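Local coordinates for protein snaclec rhodocytin subunit alpha (Agkistrodon rhodostoma, PDB 3BX4) that activates platelets and causes them to aggregate by binding the receptor CLEC1B (CLEC2), which sets off signalling through the kinase Syk and PLC-gamma-2, at residues H41-E46 with V130-P135; E67-I72 with A108-T113; L101-C106 with Y121-M126. One frame throughout, in Å; residues are numbered along the deposited sequence.

Contact 1 of 3, residues H41-E46 with V130-P135; sequences HLASIE and VCKLLP
In the C-type lectin fold of this subunit, the short strand 41-42 runs antiparallel beside the C-terminal strand 127-133, and His41 faces Lys132 as a hydrogen-bonded pair. Lys132 N bonds to His41 O at 2.8 Å, and His41 N answers to Lys132 O. A further bond, from Ala43 N to Val130 O at 2.9 Å, carries the pairing one residue past the short strand. Between these bonds Leu42 and Cys131 form a non-hydrogen-bonded pair with CA atoms 4.5 Å apart. CB of both residues points away from the opposite segment, Cys131 into its disulfide with Cys33 of helix 26-34; Leu42 packs on Trp26 and Ala29 of that helix, while its CD2 still lies 3.5 Å from Val130 O.

Lys132 makes the distinctive side-chain contact. Its CG stands anti to the backbone N (chi1 167°), its CB rests 3.6 Å from Ala43 CA, and the extended chain runs past Ser44. Ser44 and Glu46 are each modelled in two conformers; in the one described, NZ gives a 3.1 Å bond to Ser44 O from above the carbonyl plane, bonds Ser44 OG at 3.0 Å and forms a salt bridge with Glu46 OE2 at 2.8 Å, on the anti lone pair, the side chains of Glu46 and Lys132 crossing at about a right angle. Glu50 is a second acidic partner of NZ, while Ser44 OG also bonds an acidic side chain of a chain of another protein. The buried ammonium group probably sits where some related snaclecs bind calcium between the equivalent serine and acidic side chains.

Contact 2 of 3, residues E67-I72 with A108-T113; sequences EDYVWI and ALEKLT
Val70 and Leu109 form the hydrogen-bonded pair in the middle of three bridged pairs between the antiparallel strands 69-76 and 106-110, in the core of the C-type lectin fold; Trp71 here begins the WIGL motif of that fold. Leu109 N bonds to Val70 O at 2.8 Å and Val70 N to Leu109 O at 2.9 Å, and the N-to-C directions of the short strand segments make 153°.

The packing is tight at the Ile72 and Ala108 end. Ile72 CG2 meets Leu109 CD1 at 3.7 Å, the two side chains crossing at about a right angle, and Leu109 continues onto Val54 and Ile58 of helix 48-59. Ala108 CB lies 3.8 Å from Trp71 CE3. The indole comes back to this methyl although Trp71 CB points away from the opposite strand, and its NE1 is bonded to Gln125 O.

At the other end the contact opens to solvent. Tyr69 and Glu110 lie side by side and point the same way, with ring and carboxylate planes 24° apart, and Tyr69 CD1 touches Glu110 CB. The ring of Tyr69 is also stacked with that of Tyr121. Glu67 is still buried: its OE2 accepts a nearly straight bond from Tyr69 N (171°), while OE1 is taken by Gln23 and Ala128 N. Beyond it the exposed Lys111, fully extended, lays its CD 3.4 Å from Glu67 O. Asp68 O closes the pairing by accepting Lys111 N at 3.0 Å from above its carbonyl plane, and it also takes a bond from a water, 2.9 Å away, that accepts Leu112 N.

Contact 3 of 3, residues L101-C106 with Y121-M126; sequences LHTKKC and YYCEQM. With SO4 (sulfate ion), chain J.
Cys106 and Tyr121 are paired antiparallel where one loop enters strand 106-110 and another leaves strand 118-121 of the C-type lectin fold, with Tyr121 N bonded to Cys106 O at 2.8 Å. Farther out the backbones stay together without regular strand structure: Cys123 N reaches Thr103 O over a long, bent 3.3 Å, and Tyr122 CA adds a C-H contact to the same oxygen. From Tyr122 the chain folds into a type I turn closed by Gln125 N on Tyr122 O.

The Cys106-Cys123 disulfide, one of the conserved bridges of this fold, locks the two loops together with a chi3 of 105°. Beside it Thr103 CG2 lies 3.8 Å from Cys123 CB.

On the other flank the aliphatic part of Lys104 crosses the Tyr122 ring. Its CG sits over one face, 3.7 Å from the ring centroid and 14° off the normal, a CH-pi contact, and CD follows toward Tyr122 CZ and OH. In the plane of the same ring, His102 O lies at the edge, 3.7 Å from Tyr122 CE2. Tyr122 in turn directs its CD1 over the centre of the Tyr121 ring. Beyond the rings, Lys104 NZ forms a salt bridge with an acidic side chain of a chain of another protein, so this side of the contact belongs to the subunit interface.

A sulfate ion, probably from the crystallisation liquor, lies across from Tyr122. Thr103 OG1, anti to its backbone N (chi1 178°), bonds sulfate O1 at 2.9 Å. Arg75 NH1 is a further donor to the ion, and Lys105 NZ, also bonded to Asn78 O and Glu80 O, gives a 2.6 Å hydrogen bond to sulfate O3.

In the fold
From the N terminus the chain first passes 41-46, which opens the longest loop, closed when 130-135 returns beside it in contact 1. Contacts 2 and 3 both nest inside that loop but cross each other: 67-72, 101-106, 108-113 and 121-126 alternate along the chain. Contact 1 joins the short strand 41-42 to the C-terminal strand, whose neighbour in the same sheet, strand 69-76, carries contact 2; Val130 and Val70 pack together there. Contact 3 closes the shorter loop that holds strands 106-110 and 118-121, its first segment ending the long excursion after strand 69-76. Trp71 reaches it from contact 2, touching Cys106 and Tyr122, whereas contacts 1 and 3 lie about 20 Å apart between centres.

Contact 1 of 3, residues H41-E46 with V130-P135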
loop_
_atom_site.group_PDB
_atom_site.type_symbol
_atom_site.label_atom_id
_atom_site.label_comp_id
_atom_site.label_asym_id
_atom_site.label_seq_id
_atom_site.Cartn_x
_atom_site.Cartn_y
_atom_site.Cartn_z
ATOM N N HIS C 41 5.133 -13.890 10.004
ATOM C CA HIS C 41 4.247 -12.971 9.355
ATOM C C HIS C 41 3.150 -12.671 10.300
ATOM O O HIS C 41 2.952 -13.397 11.254
ATOM C CB HIS C 41 3.488 -13.657 8.205
ATOM C CG HIS C 41 4.384 -13.979 7.022
ATOM N ND1 HIS C 41 4.639 -13.039 6.047
ATOM C CD2 HIS C 41 5.076 -15.102 6.671
ATOM C CE1 HIS C 41 5.454 -13.572 5.135
ATOM N NE2 HIS C 41 5.753 -14.808 5.509
ATOM N N LEU C 42 2.402 -11.624 10.013
ATOM C CA LEU C 42 1.123 -11.418 10.753
ATOM C C LEU C 42 0.295 -12.674 10.666
ATOM O O LEU C 42 0.284 -13.357 9.587
ATOM C CB LEU C 42 0.306 -10.248 10.221
ATOM C CG LEU C 42 0.893 -8.879 10.637
ATOM C CD1 LEU C 42 0.174 -7.801 9.894
ATOM C CD2 LEU C 42 0.791 -8.749 12.259
ATOM N N ALA C 43 -0.380 -13.049 11.719
ATOM C CA ALA C 43 -1.061 -14.384 11.764
ATOM C C ALA C 43 -2.144 -14.559 10.704
ATOM O O ALA C 43 -3.020 -13.722 10.525
ATOM C CB ALA C 43 -1.644 -14.659 13.198
ATOM N N SER C 44 -2.087 -15.711 9.993
ATOM C CA SER C 44 -3.242 -16.191 9.243
ATOM C C SER C 44 -4.075 -17.091 10.182
ATOM O O SER C 44 -3.522 -17.688 11.121
ATOM C CB SER C 44 -2.789 -16.974 7.996
ATOM O OG SER C 44 -1.697 -17.821 8.298
ATOM N N ILE C 45 -5.378 -17.151 9.956
ATOM C CA ILE C 45 -6.326 -17.891 10.812
ATOM C C ILE C 45 -7.037 -18.862 9.873
ATOM O O ILE C 45 -7.781 -18.393 9.043
ATOM C CB ILE C 45 -7.375 -16.955 11.421
ATOM C CG1 ILE C 45 -6.631 -15.933 12.314
ATOM C CG2 ILE C 45 -8.449 -17.772 12.176
ATOM C CD1 ILE C 45 -7.416 -14.969 13.125
ATOM N N GLU C 46 -6.799 -20.162 10.037
ATOM C CA GLU C 46 -7.211 -21.110 8.988
ATOM C C GLU C 46 -8.218 -22.151 9.464
ATOM O O GLU C 46 -8.586 -23.067 8.701
ATOM C CB GLU C 46 -5.958 -21.820 8.467
ATOM C CG GLU C 46 -4.886 -20.883 7.900
ATOM C CD GLU C 46 -3.668 -21.644 7.449
ATOM O OE1 GLU C 46 -3.757 -22.302 6.385
ATOM O OE2 GLU C 46 -2.624 -21.609 8.159
ATOM N N VAL C 130 -0.428 -9.904 16.077
ATOM C CA VAL C 130 0.036 -11.178 16.519
ATOM C C VAL C 130 0.861 -11.772 15.313
ATOM O O VAL C 130 0.362 -11.605 14.181
ATOM C CB VAL C 130 -1.186 -12.180 16.755
ATOM C CG1 VAL C 130 -0.660 -13.564 17.026
ATOM C CG2 VAL C 130 -2.060 -11.653 17.970
ATOM N N CYS C 131 2.059 -12.288 15.616
ATOM C CA CYS C 131 2.959 -12.961 14.581
ATOM C C CYS C 131 2.715 -14.457 14.670
ATOM O O CYS C 131 2.436 -15.025 15.707
ATOM C CB CYS C 131 4.480 -12.711 14.789
ATOM S SG CYS C 131 4.870 -10.893 14.740
ATOM N N LYS C 132 2.879 -15.105 13.518
ATOM C CA LYS C 132 2.710 -16.592 13.385
ATOM C C LYS C 132 3.960 -16.999 12.635
ATOM O O LYS C 132 4.318 -16.364 11.624
ATOM C CB LYS C 132 1.424 -16.919 12.605
ATOM C CG LYS C 132 1.272 -18.415 12.103
ATOM C CD LYS C 132 -0.083 -18.530 11.518
ATOM C CE LYS C 132 -0.332 -19.977 10.906
ATOM N NZ LYS C 132 -1.651 -20.023 10.276
ATOM N N LEU C 133 4.598 -18.074 13.100
ATOM C CA LEU C 133 5.826 -18.588 12.519
ATOM C C LEU C 133 5.729 -20.109 12.248
ATOM O O LEU C 133 5.167 -20.827 13.033
ATOM C CB LEU C 133 6.928 -18.336 13.541
ATOM C CG LEU C 133 8.288 -18.888 13.368
ATOM C CD1 LEU C 133 8.909 -18.025 12.211
ATOM C CD2 LEU C 133 9.131 -18.778 14.645
ATOM N N LEU C 134 6.302 -20.572 11.129
ATOM C CA LEU C 134 6.554 -21.996 10.931
ATOM C C LEU C 134 8.056 -22.169 11.144
ATOM O O LEU C 134 8.858 -21.659 10.330
ATOM C CB LEU C 134 6.143 -22.407 9.508
ATOM C CG LEU C 134 6.409 -23.897 9.245
ATOM C CD1 LEU C 134 5.398 -24.748 10.045
ATOM C CD2 LEU C 134 6.284 -24.084 7.718
ATOM N N PRO C 135 8.437 -22.762 12.282
ATOM C CA PRO C 135 9.828 -22.828 12.691
ATOM C C PRO C 135 10.641 -23.764 11.794
ATOM O O PRO C 135 10.087 -24.750 11.291
ATOM C CB PRO C 135 9.762 -23.281 14.166
ATOM C CG PRO C 135 8.436 -23.908 14.375
ATOM C CD PRO C 135 7.514 -23.356 13.289
#

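Contact 2 of 3, residues E67-I72 with A108-T113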
loop_
_atom_site.group_PDB
_atom_site.type_symbol
_atom_site.label_atom_id
_atom_site.label_comp_id
_atom_site.label_asym_id
_atom_site.label_seq_id
_atom_site.Cartn_x
_atom_site.Cartn_y
_atom_site.Cartn_z
ATOM N N GLU C 67 -6.528 -2.622 24.619
ATOM C CA GLU C 67 -6.405 -2.483 23.165
ATOM C C GLU C 67 -7.784 -2.761 22.492
ATOM O O GLU C 67 -8.453 -3.721 22.893
ATOM C CB GLU C 67 -5.330 -3.459 22.649
ATOM C CG GLU C 67 -5.242 -3.501 21.161
ATOM C CD GLU C 67 -4.734 -2.196 20.537
ATOM O OE1 GLU C 67 -3.486 -1.978 20.486
ATOM O OE2 GLU C 67 -5.589 -1.441 20.041
ATOM N N ASP C 68 -8.180 -1.965 21.475
ATOM C CA ASP C 68 -9.442 -2.190 20.793
ATOM C C ASP C 68 -9.301 -3.047 19.563
ATOM O O ASP C 68 -10.273 -3.668 19.114
ATOM C CB ASP C 68 -10.213 -0.916 20.416
ATOM C CG ASP C 68 -9.365 0.181 19.804
ATOM O OD1 ASP C 68 -8.111 0.038 19.635
ATOM O OD2 ASP C 68 -10.027 1.238 19.461
ATOM N N TYR C 69 -8.113 -3.009 18.996
ATOM C CA TYR C 69 -7.887 -3.799 17.719
ATOM C C TYR C 69 -6.541 -4.467 17.774
ATOM O O TYR C 69 -5.598 -3.954 18.373
ATOM C CB TYR C 69 -7.901 -2.905 16.482
ATOM C CG TYR C 69 -9.249 -2.305 16.213
ATOM C CD1 TYR C 69 -10.270 -3.015 15.555
ATOM C CD2 TYR C 69 -9.539 -1.035 16.680
ATOM C CE1 TYR C 69 -11.530 -2.431 15.349
ATOM C CE2 TYR C 69 -10.797 -0.450 16.453
ATOM C CZ TYR C 69 -11.769 -1.153 15.795
ATOM O OH TYR C 69 -13.007 -0.541 15.640
ATOM N N VAL C 70 -6.424 -5.663 17.127
ATOM C CA VAL C 70 -5.154 -6.321 17.089
ATOM C C VAL C 70 -4.980 -6.775 15.611
ATOM O O VAL C 70 -5.870 -7.451 15.129
ATOM C CB VAL C 70 -5.147 -7.556 18.048
ATOM C CG1 VAL C 70 -3.907 -8.466 17.712
ATOM C CG2 VAL C 70 -5.235 -7.094 19.579
ATOM N N TRP C 71 -3.902 -6.346 14.969
ATOM C CA TRP C 71 -3.712 -6.681 13.494
ATOM C C TRP C 71 -3.480 -8.136 13.360
ATOM O O TRP C 71 -2.759 -8.731 14.121
ATOM C CB TRP C 71 -2.490 -5.947 12.970
ATOM C CG TRP C 71 -2.673 -4.443 12.862
ATOM C CD1 TRP C 71 -1.829 -3.440 13.412
ATOM C CD2 TRP C 71 -3.692 -3.744 12.153
ATOM N NE1 TRP C 71 -2.279 -2.212 13.038
ATOM C CE2 TRP C 71 -3.421 -2.335 12.277
ATOM C CE3 TRP C 71 -4.818 -4.142 11.442
ATOM C CZ2 TRP C 71 -4.285 -1.344 11.698
ATOM C CZ3 TRP C 71 -5.634 -3.206 10.825
ATOM C CH2 TRP C 71 -5.373 -1.779 10.952
ATOM N N ILE C 72 -4.030 -8.701 12.247
ATOM C CA ILE C 72 -3.683 -10.063 11.812
ATOM C C ILE C 72 -3.371 -9.900 10.325
ATOM O O ILE C 72 -3.402 -8.797 9.798
ATOM C CB ILE C 72 -4.867 -11.097 12.070
ATOM C CG1 ILE C 72 -6.172 -10.582 11.427
ATOM C CG2 ILE C 72 -4.999 -11.371 13.593
ATOM C CD1 ILE C 72 -7.292 -11.696 11.461
ATOM N N ALA C 108 -8.229 -7.029 11.136
ATOM C CA ALA C 108 -7.902 -7.024 12.559
ATOM C C ALA C 108 -8.909 -7.878 13.335
ATOM O O ALA C 108 -10.042 -8.116 12.824
ATOM C CB ALA C 108 -7.973 -5.543 13.038
ATOM N N LEU C 109 -8.526 -8.245 14.563
ATOM C CA LEU C 109 -9.439 -8.819 15.538
ATOM C C LEU C 109 -9.852 -7.659 16.427
ATOM O O LEU C 109 -9.063 -6.732 16.598
ATOM C CB LEU C 109 -8.768 -9.924 16.358
ATOM C CG LEU C 109 -8.368 -11.112 15.435
ATOM C CD1 LEU C 109 -7.491 -12.097 16.181
ATOM C CD2 LEU C 109 -9.663 -11.747 14.836
ATOM N N GLU C 110 -11.056 -7.707 16.954
ATOM C CA GLU C 110 -11.486 -6.546 17.738
ATOM C C GLU C 110 -12.009 -6.911 19.128
ATOM O O GLU C 110 -12.651 -7.946 19.295
ATOM C CB GLU C 110 -12.510 -5.765 16.914
ATOM C CG GLU C 110 -13.788 -6.385 16.958
ATOM C CD GLU C 110 -14.942 -5.580 16.350
ATOM O OE1 GLU C 110 -15.868 -6.276 15.879
ATOM O OE2 GLU C 110 -14.946 -4.331 16.326
ATOM N N LYS C 111 -11.672 -6.093 20.135
ATOM C CA LYS C 111 -12.084 -6.373 21.503
ATOM C C LYS C 111 -13.596 -6.508 21.652
ATOM O O LYS C 111 -14.070 -7.357 22.441
ATOM C CB LYS C 111 -11.565 -5.235 22.393
ATOM C CG LYS C 111 -11.710 -5.445 23.899
ATOM C CD LYS C 111 -11.316 -4.164 24.631
ATOM C CE LYS C 111 -11.168 -4.403 26.138
ATOM N NZ LYS C 111 -11.175 -3.079 26.844
ATOM N N LEU C 112 -14.334 -5.710 20.889
ATOM C CA LEU C 112 -15.790 -5.646 21.010
ATOM C C LEU C 112 -16.403 -7.020 20.791
ATOM O O LEU C 112 -17.409 -7.376 21.419
ATOM C CB LEU C 112 -16.344 -4.663 19.973
ATOM C CG LEU C 112 -17.861 -4.462 19.904
ATOM C CD1 LEU C 112 -18.414 -4.107 21.280
ATOM C CD2 LEU C 112 -18.116 -3.354 18.891
ATOM N N THR C 113 -15.820 -7.797 19.888
ATOM C CA THR C 113 -16.368 -9.102 19.615
ATOM C C THR C 113 -15.431 -10.232 20.043
ATOM O O THR C 113 -15.401 -11.287 19.413
ATOM C CB THR C 113 -16.725 -9.237 18.144
ATOM O OG1 THR C 113 -15.593 -8.857 17.345
ATOM C CG2 THR C 113 -17.888 -8.311 17.787
HETATM O O HOH W 1 -13.000 -3.183 19.848
HETATM O O HOH W 2 -14.463 -2.291 17.558
#

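Contact 3 of 3, residues L101-C106 with Y121-M126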
loop_
_atom_site.group_PDB
_atom_site.type_symbol
_atom_site.label_atom_id
_atom_site.label_comp_id
_atom_site.label_asym_id
_atom_site.label_seq_id
_atom_site.Cartn_x
_atom_site.Cartn_y
_atom_site.Cartn_z
ATOM N N LEU C 101 -10.683 10.589 3.056
ATOM C CA LEU C 101 -10.727 9.266 3.682
ATOM C C LEU C 101 -9.386 8.561 3.695
ATOM O O LEU C 101 -8.456 8.936 2.914
ATOM C CB LEU C 101 -11.659 8.387 2.874
ATOM C CG LEU C 101 -13.112 8.796 2.874
ATOM C CD1 LEU C 101 -13.879 7.641 2.271
ATOM C CD2 LEU C 101 -13.684 9.119 4.266
ATOM N N HIS C 102 -9.276 7.535 4.549
ATOM C CA HIS C 102 -8.023 6.768 4.675
ATOM C C HIS C 102 -8.225 5.336 4.396
ATOM O O HIS C 102 -9.349 4.878 4.502
ATOM C CB HIS C 102 -7.363 6.959 6.023
ATOM C CG HIS C 102 -7.049 8.379 6.265
ATOM N ND1 HIS C 102 -6.176 9.083 5.464
ATOM C CD2 HIS C 102 -7.567 9.268 7.143
ATOM C CE1 HIS C 102 -6.147 10.346 5.856
ATOM N NE2 HIS C 102 -6.969 10.480 6.882
ATOM N N THR C 103 -7.146 4.662 3.966
ATOM C CA THR C 103 -7.297 3.261 3.558
ATOM C C THR C 103 -7.900 2.393 4.707
ATOM O O THR C 103 -7.332 2.435 5.820
ATOM C CB THR C 103 -5.990 2.657 2.943
ATOM O OG1 THR C 103 -6.238 1.287 2.616
ATOM C CG2 THR C 103 -4.767 2.726 3.904
ATOM N N LYS C 104 -9.000 1.660 4.440
ATOM C CA LYS C 104 -9.508 0.517 5.302
ATOM C C LYS C 104 -9.303 -0.966 4.773
ATOM O O LYS C 104 -10.169 -1.802 4.872
ATOM C CB LYS C 104 -10.985 0.717 5.607
ATOM C CG LYS C 104 -11.345 0.993 7.083
ATOM C CD LYS C 104 -12.759 1.290 7.265
ATOM C CE LYS C 104 -13.294 0.467 8.376
ATOM N NZ LYS C 104 -14.769 0.797 8.732
ATOM N N LYS C 105 -8.117 -1.273 4.295
ATOM C CA LYS C 105 -7.892 -2.500 3.504
ATOM C C LYS C 105 -7.014 -3.463 4.273
ATOM O O LYS C 105 -6.346 -4.322 3.704
ATOM C CB LYS C 105 -7.225 -2.044 2.213
ATOM C CG LYS C 105 -8.285 -1.360 1.346
ATOM C CD LYS C 105 -7.708 -0.630 0.125
ATOM C CE LYS C 105 -7.141 -1.602 -0.892
ATOM N NZ LYS C 105 -6.399 -0.870 -1.965
ATOM N N CYS C 106 -6.989 -3.312 5.600
ATOM C CA CYS C 106 -6.264 -4.218 6.512
ATOM C C CYS C 106 -7.197 -4.921 7.495
ATOM O O CYS C 106 -8.155 -4.299 7.981
ATOM C CB CYS C 106 -5.151 -3.482 7.313
ATOM S SG CYS C 106 -3.840 -2.910 6.249
ATOM N N TYR C 121 -10.000 -2.518 8.986
ATOM C CA TYR C 121 -9.792 -1.220 9.701
ATOM C C TYR C 121 -8.698 -0.450 8.998
ATOM O O TYR C 121 -8.117 -0.859 8.019
ATOM C CB TYR C 121 -9.466 -1.464 11.189
ATOM C CG TYR C 121 -9.949 -0.329 12.106
ATOM C CD1 TYR C 121 -9.057 0.339 12.951
ATOM C CD2 TYR C 121 -11.297 0.097 12.087
ATOM C CE1 TYR C 121 -9.518 1.439 13.778
ATOM C CE2 TYR C 121 -11.758 1.205 12.930
ATOM C CZ TYR C 121 -10.849 1.793 13.772
ATOM O OH TYR C 121 -11.280 2.871 14.549
ATOM N N TYR C 122 -8.330 0.697 9.558
ATOM C CA TYR C 122 -7.482 1.625 8.879
ATOM C C TYR C 122 -5.998 1.228 9.014
ATOM O O TYR C 122 -5.418 1.283 10.078
ATOM C CB TYR C 122 -7.708 2.981 9.607
ATOM C CG TYR C 122 -9.119 3.457 9.391
ATOM C CD1 TYR C 122 -10.101 3.310 10.378
ATOM C CD2 TYR C 122 -9.488 3.987 8.151
ATOM C CE1 TYR C 122 -11.446 3.763 10.168
ATOM C CE2 TYR C 122 -10.756 4.434 7.934
ATOM C CZ TYR C 122 -11.726 4.335 8.933
ATOM O OH TYR C 122 -12.992 4.742 8.616
ATOM N N CYS C 123 -5.379 0.817 7.902
ATOM C CA CYS C 123 -3.986 0.302 7.890
ATOM C C CYS C 123 -2.912 1.129 8.568
ATOM O O CYS C 123 -1.991 0.594 9.132
ATOM C CB CYS C 123 -3.542 0.153 6.437
ATOM S SG CYS C 123 -4.512 -1.100 5.507
ATOM N N GLU C 124 -3.082 2.443 8.530
ATOM C CA GLU C 124 -2.056 3.367 9.046
ATOM C C GLU C 124 -2.210 3.624 10.522
ATOM O O GLU C 124 -1.347 4.350 11.069
ATOM C CB GLU C 124 -2.076 4.689 8.252
ATOM C CG GLU C 124 -1.599 4.473 6.795
ATOM C CD GLU C 124 -0.189 3.766 6.627
ATOM O OE1 GLU C 124 0.764 3.997 7.409
ATOM O OE2 GLU C 124 -0.017 2.970 5.659
ATOM N N GLN C 125 -3.225 3.019 11.158
ATOM C CA GLN C 125 -3.353 3.138 12.625
ATOM C C GLN C 125 -2.468 2.137 13.356
ATOM O O GLN C 125 -2.251 0.964 12.957
ATOM C CB GLN C 125 -4.788 2.962 13.099
ATOM C CG GLN C 125 -5.708 4.093 12.693
ATOM C CD GLN C 125 -6.973 4.034 13.493
ATOM O OE1 GLN C 125 -7.071 3.286 14.478
ATOM N NE2 GLN C 125 -7.976 4.777 13.049
ATOM N N MET C 126 -1.911 2.573 14.456
ATOM C CA MET C 126 -1.014 1.778 15.292
ATOM C C MET C 126 -1.805 0.961 16.296
ATOM O O MET C 126 -2.572 1.469 17.142
ATOM C CB MET C 126 0.026 2.732 16.025
ATOM C CG MET C 126 1.013 3.420 15.072
ATOM S SD MET C 126 1.620 4.963 15.933
ATOM C CE MET C 126 2.754 4.143 16.956
HETATM S S SO4 J . -3.656 0.508 0.086
HETATM O O1 SO4 J . -4.378 -0.264 1.101
HETATM O O2 SO4 J . -3.931 1.938 0.352
HETATM O O3 SO4 J . -4.076 0.167 -1.266
HETATM O O4 SO4 J . -2.238 0.210 0.180
HETATM O O HOH W 3 -5.242 4.001 7.205
#